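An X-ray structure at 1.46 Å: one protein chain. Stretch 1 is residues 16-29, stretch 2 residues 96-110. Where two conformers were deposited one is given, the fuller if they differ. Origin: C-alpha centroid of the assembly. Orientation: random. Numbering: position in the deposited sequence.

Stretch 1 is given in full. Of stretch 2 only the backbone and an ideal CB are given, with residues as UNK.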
# COMPACT_ATOMS: atom_id res chain seq x y z
N HIS A 16 10.68 -0.87 -12.38
CA HIS A 16 11.33 -1.85 -11.54
C HIS A 16 10.72 -3.24 -11.66
O HIS A 16 11.08 -4.14 -10.91
CB HIS A 16 11.27 -1.34 -10.10
CG HIS A 16 12.25 -0.25 -9.84
ND1 HIS A 16 12.05 1.03 -10.26
CD2 HIS A 16 13.48 -0.26 -9.27
CE1 HIS A 16 13.09 1.78 -9.96
NE2 HIS A 16 13.96 1.02 -9.32
N HIS A 17 9.80 -3.42 -12.59
CA HIS A 17 9.25 -4.72 -12.89
C HIS A 17 8.55 -5.29 -11.63
O HIS A 17 8.57 -6.51 -11.38
CB HIS A 17 10.39 -5.62 -13.45
CG HIS A 17 11.34 -4.88 -14.38
ND1 HIS A 17 12.68 -4.68 -14.09
CD2 HIS A 17 11.12 -4.25 -15.56
CE1 HIS A 17 13.24 -3.98 -15.06
NE2 HIS A 17 12.33 -3.73 -15.98
N ALA A 18 7.97 -4.40 -10.85
CA ALA A 18 7.24 -4.77 -9.64
C ALA A 18 5.78 -5.02 -9.98
O ALA A 18 5.13 -4.25 -10.72
CB ALA A 18 7.32 -3.66 -8.61
N SER A 19 5.21 -6.05 -9.38
CA SER A 19 3.81 -6.28 -9.48
C SER A 19 2.96 -5.24 -8.78
O SER A 19 1.78 -5.01 -9.15
CB SER A 19 3.43 -7.64 -8.90
OG SER A 19 4.07 -8.72 -9.60
N MSE A 20 3.52 -4.71 -7.71
CA MSE A 20 2.82 -3.68 -6.93
C MSE A 20 3.82 -3.07 -5.99
O MSE A 20 4.88 -3.63 -5.71
CB MSE A 20 1.63 -4.18 -6.18
CG MSE A 20 2.02 -5.19 -5.15
SE MSE A 20 0.49 -6.02 -4.34
CE MSE A 20 1.30 -6.84 -2.93
N THR A 21 3.46 -1.88 -5.52
CA THR A 21 4.15 -1.17 -4.45
C THR A 21 3.20 -1.05 -3.27
O THR A 21 2.07 -0.56 -3.47
CB THR A 21 4.61 0.15 -4.97
OG1 THR A 21 5.68 -0.08 -5.90
CG2 THR A 21 5.14 1.02 -3.86
N TYR A 22 3.67 -1.42 -2.08
CA TYR A 22 2.86 -1.36 -0.85
C TYR A 22 3.45 -0.26 -0.01
O TYR A 22 4.58 -0.42 0.51
CB TYR A 22 2.93 -2.72 -0.17
CG TYR A 22 2.15 -2.76 1.12
CD1 TYR A 22 0.83 -3.16 1.12
CD2 TYR A 22 2.76 -2.56 2.32
CE1 TYR A 22 0.10 -3.17 2.30
CE2 TYR A 22 2.02 -2.58 3.54
CZ TYR A 22 0.73 -2.93 3.47
OH TYR A 22 -0.02 -2.93 4.66
N LEU A 23 2.75 0.87 0.14
CA LEU A 23 3.20 2.04 0.94
C LEU A 23 2.53 1.98 2.31
O LEU A 23 1.28 1.79 2.40
CB LEU A 23 2.81 3.29 0.22
CG LEU A 23 3.49 3.46 -1.14
CD1 LEU A 23 2.95 4.77 -1.75
CD2 LEU A 23 5.00 3.42 -1.11
N SER A 24 3.37 2.06 3.33
CA SER A 24 2.94 1.95 4.74
C SER A 24 3.36 3.11 5.60
O SER A 24 2.94 3.16 6.79
CB SER A 24 3.53 0.64 5.32
OG SER A 24 4.96 0.64 5.18
N ASN A 25 4.27 3.97 5.15
CA ASN A 25 4.79 5.05 5.98
C ASN A 25 3.71 6.13 6.08
O ASN A 25 3.35 6.66 5.07
CB ASN A 25 6.12 5.56 5.39
CG ASN A 25 6.80 6.59 6.22
OD1 ASN A 25 6.23 7.14 7.19
ND2 ASN A 25 8.03 6.84 5.89
N PRO A 26 3.24 6.42 7.31
CA PRO A 26 2.17 7.44 7.37
C PRO A 26 2.64 8.78 6.75
O PRO A 26 1.80 9.50 6.23
CB PRO A 26 1.91 7.61 8.85
CG PRO A 26 2.49 6.39 9.52
CD PRO A 26 3.54 5.83 8.62
N LYS A 27 3.91 9.10 6.83
CA LYS A 27 4.43 10.36 6.20
C LYS A 27 4.29 10.30 4.70
O LYS A 27 3.98 11.29 4.04
CB LYS A 27 5.86 10.61 6.58
CG LYS A 27 6.11 10.88 8.09
CD LYS A 27 5.69 12.30 8.55
CE LYS A 27 5.80 12.45 10.09
NZ LYS A 27 5.25 13.77 10.64
N THR A 28 4.53 9.13 4.10
CA THR A 28 4.34 8.99 2.67
C THR A 28 2.87 9.10 2.29
O THR A 28 2.52 9.77 1.32
CB THR A 28 4.88 7.62 2.22
OG1 THR A 28 6.22 7.56 2.63
CG2 THR A 28 4.76 7.46 0.70
N ILE A 29 1.98 8.45 3.05
CA ILE A 29 0.57 8.52 2.77
C ILE A 29 0.05 9.96 2.90
O ILE A 29 -0.71 10.39 2.03
CB ILE A 29 -0.21 7.47 3.62
CG1 ILE A 29 0.21 6.08 3.13
CG2 ILE A 29 -1.75 7.67 3.54
CD1 ILE A 29 -0.31 4.93 3.99
N UNK A 96 -6.64 -9.04 -10.25
CA UNK A 96 -5.96 -9.99 -11.15
C UNK A 96 -4.46 -9.94 -11.06
O UNK A 96 -3.76 -10.19 -12.05
CB UNK A 96 -6.37 -9.73 -12.60
N UNK A 97 -3.95 -9.66 -9.86
CA UNK A 97 -2.54 -9.63 -9.61
C UNK A 97 -2.14 -10.76 -8.69
O UNK A 97 -2.70 -10.94 -7.60
CB UNK A 97 -2.13 -8.28 -9.02
N UNK A 98 -1.19 -11.57 -9.16
CA UNK A 98 -0.56 -12.59 -8.33
C UNK A 98 0.85 -12.08 -8.18
O UNK A 98 1.68 -12.28 -9.09
CB UNK A 98 -0.63 -14.00 -8.93
N UNK A 99 1.13 -11.38 -7.06
CA UNK A 99 2.38 -10.61 -7.06
C UNK A 99 3.66 -11.40 -7.04
O UNK A 99 3.82 -12.39 -6.27
CB UNK A 99 2.39 -9.68 -5.85
N UNK A 100 4.59 -10.96 -7.85
CA UNK A 100 5.93 -11.51 -7.83
C UNK A 100 6.80 -10.50 -7.10
O UNK A 100 6.74 -10.48 -5.86
CB UNK A 100 6.45 -11.80 -9.24
N UNK A 101 7.51 -9.61 -7.77
CA UNK A 101 8.28 -8.61 -7.06
C UNK A 101 7.37 -7.57 -6.47
O UNK A 101 6.47 -7.06 -7.16
CB UNK A 101 9.31 -7.95 -7.98
N UNK A 102 7.51 -7.31 -5.17
CA UNK A 102 6.75 -6.31 -4.43
C UNK A 102 7.69 -5.29 -3.82
O UNK A 102 8.69 -5.67 -3.21
CB UNK A 102 5.90 -6.97 -3.34
N UNK A 103 7.46 -4.00 -4.04
CA UNK A 103 8.23 -2.94 -3.43
C UNK A 103 7.54 -2.49 -2.15
O UNK A 103 6.31 -2.42 -2.10
CB UNK A 103 8.41 -1.77 -4.40
N UNK A 104 8.37 -2.26 -1.14
CA UNK A 104 7.90 -1.77 0.17
C UNK A 104 8.82 -0.61 0.61
O UNK A 104 9.91 -0.41 0.03
CB UNK A 104 7.90 -2.89 1.21
N UNK A 105 8.46 0.10 1.65
CA UNK A 105 9.24 1.15 2.27
C UNK A 105 9.99 0.47 3.41
O UNK A 105 9.59 0.45 4.58
CB UNK A 105 8.37 2.31 2.75
N UNK A 106 11.14 -0.09 3.08
CA UNK A 106 11.84 -0.96 4.03
C UNK A 106 12.37 -0.22 5.22
O UNK A 106 12.58 -0.80 6.29
CB UNK A 106 13.00 -1.68 3.34
N UNK A 107 12.66 1.07 5.13
CA UNK A 107 13.11 1.81 6.29
C UNK A 107 12.10 1.96 7.38
O UNK A 107 12.46 2.20 8.55
CB UNK A 107 13.57 3.20 5.86
N UNK A 108 10.83 1.80 7.06
CA UNK A 108 9.72 1.98 8.01
C UNK A 108 8.98 0.68 8.30
O UNK A 108 8.52 0.52 9.44
CB UNK A 108 8.73 3.02 7.47
N UNK A 109 8.76 -0.19 7.33
CA UNK A 109 7.84 -1.33 7.51
C UNK A 109 8.49 -2.34 8.44
O UNK A 109 9.65 -2.75 8.22
CB UNK A 109 7.49 -1.98 6.17
N UNK A 110 7.75 -2.80 9.42
CA UNK A 110 8.22 -3.80 10.35
C UNK A 110 8.23 -5.18 9.70
O UNK A 110 7.39 -5.50 8.89
CB UNK A 110 7.35 -3.81 11.61

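Position 96 has phi/psi of 64/34, a left-handed conformation easiest for glycine, asparagine or aspartate, and no atom of stretch 1 near its CB. It is H96. At 97 the CB points toward stretch 1, 5.1 Å from S19 O, so a modest apolar side chain would fit; V97 brings CG1 to 4.1 Å from S19 CB. Position 98 points away, and many residues would serve; it is N98.

At 99, phi is -69°, which proline tolerates, and the ideal CB lies 3.8 Å from S19 CB and 4.2 Å from M20 CE. A compact apolar residue is favored. P99 places CG 4.1 Å from the selenomethionine methyl, M20 CE. Position 100 matters through its backbone: its N donates to S19 OG at 2.9 Å, nearly straight. The side chain is little constrained, and the end of E100 leads away.

Position 101 has its CB 3.8 Å from H17 O, beside open space, so a polar or large residue is possible. It is H101, whose backbone O accepts from S19 N at 2.7 Å. A water links H101 N to H17 O.

At 102 the CB shares a face with M20 and Y22, suiting a beta-branched or other apolar side chain; V102 sets CG1 3.9 Å from M20 CE. At 103 the ideal CB is already 3.5 Å from T21 OG1 and 4.7 Å from A18 CB, which favors a small residue. A103 fits, and its backbone is held by A103 N to M20 O (3.1 Å) and Y22 N to A103 O (2.8 Å). Position 104 returns to the tyrosine's face, again apolar; I104 CG2 packs 4.0 Å from Y22 CB.

At 105 the CB points toward S24 and N25, whose backbone NH groups, with the T28 hydroxyl beyond, call for a long acceptor: glutamate, perhaps glutamine. E105 OE1 accepts from S24 N and N25 N, both at 2.9 Å, and OE2 accepts from T28 OG1 at 2.6 Å. A water joins OE2 to N25 ND2.

Position 106 points away and 107 has room for a side chain; they are K106 and G107, neither in contact. At 108, a CB directed toward N25 and S24 invites a polar chain of some length. Q108 donates from NE2 to S24 OG at 2.6 Å. At 109 the CB is sideways, 3.8 Å from S24 OG, with the Y22 ring beyond; a branched apolar chain suits, and L109 CD1 comes within 3.5 Å of S24 OG. Position 110, an N-cap out of contact, is Q110.

Stretch 2, residues 96-110: HVNPEHVAIEKGQLQ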
# COMPACT_ATOMS: atom_id res chain seq x y z
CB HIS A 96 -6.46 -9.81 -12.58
CG HIS A 96 -7.96 -9.77 -12.69
ND1 HIS A 96 -8.75 -10.85 -12.37
CD2 HIS A 96 -8.81 -8.76 -12.98
CE1 HIS A 96 -10.02 -10.52 -12.51
NE2 HIS A 96 -10.08 -9.25 -12.87
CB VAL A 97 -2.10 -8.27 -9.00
CG1 VAL A 97 -0.63 -8.37 -8.52
CG2 VAL A 97 -2.36 -7.12 -9.97
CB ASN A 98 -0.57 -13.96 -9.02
CG ASN A 98 0.19 -15.04 -8.24
OD1 ASN A 98 0.50 -14.90 -7.05
ND2 ASN A 98 0.46 -16.17 -8.91
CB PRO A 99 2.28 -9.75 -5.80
CG PRO A 99 1.32 -10.39 -4.95
CD PRO A 99 0.33 -11.14 -5.85
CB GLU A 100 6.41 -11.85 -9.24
CG GLU A 100 5.60 -13.03 -9.81
CD GLU A 100 6.09 -13.54 -11.15
OE1 GLU A 100 7.24 -13.28 -11.53
OE2 GLU A 100 5.27 -14.22 -11.81
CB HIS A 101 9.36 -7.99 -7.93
CG HIS A 101 10.34 -8.97 -8.42
ND1 HIS A 101 11.48 -9.30 -7.73
CD2 HIS A 101 10.26 -9.82 -9.47
CE1 HIS A 101 12.14 -10.22 -8.42
NE2 HIS A 101 11.41 -10.57 -9.46
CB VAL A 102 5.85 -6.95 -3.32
CG1 VAL A 102 5.08 -5.87 -2.63
CG2 VAL A 102 4.92 -7.99 -3.92
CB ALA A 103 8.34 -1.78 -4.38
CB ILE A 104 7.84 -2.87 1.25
CG1 ILE A 104 9.12 -3.66 1.27
CG2 ILE A 104 6.62 -3.77 0.96
CD1 ILE A 104 9.27 -4.50 2.49
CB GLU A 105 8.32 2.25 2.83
CG GLU A 105 7.58 2.92 1.68
CD GLU A 105 6.73 4.05 2.18
OE1 GLU A 105 5.56 3.81 2.57
OE2 GLU A 105 7.21 5.20 2.14
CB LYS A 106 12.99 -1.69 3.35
CG LYS A 106 12.47 -2.63 2.31
CD LYS A 106 13.56 -3.61 1.75
CE LYS A 106 12.95 -4.73 0.91
NZ LYS A 106 14.05 -5.70 0.37
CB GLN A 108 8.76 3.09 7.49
CG GLN A 108 7.56 3.35 8.39
CD GLN A 108 6.38 2.46 8.17
OE1 GLN A 108 5.47 2.37 9.06
NE2 GLN A 108 6.30 1.94 7.04
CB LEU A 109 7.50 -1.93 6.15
CG LEU A 109 6.44 -3.02 6.21
CD1 LEU A 109 5.12 -2.51 6.76
CD2 LEU A 109 6.25 -3.67 4.85
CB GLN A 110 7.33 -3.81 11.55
CG GLN A 110 7.25 -2.46 12.24
CD GLN A 110 6.03 -1.69 11.85
OE1 GLN A 110 5.58 -1.69 10.75
NE2 GLN A 110 5.46 -0.99 12.84
O HOH W 1 7.24 -8.66 -10.68
O HOH W 2 5.94 -0.51 2.84
O HOH W 3 9.40 5.80 3.47
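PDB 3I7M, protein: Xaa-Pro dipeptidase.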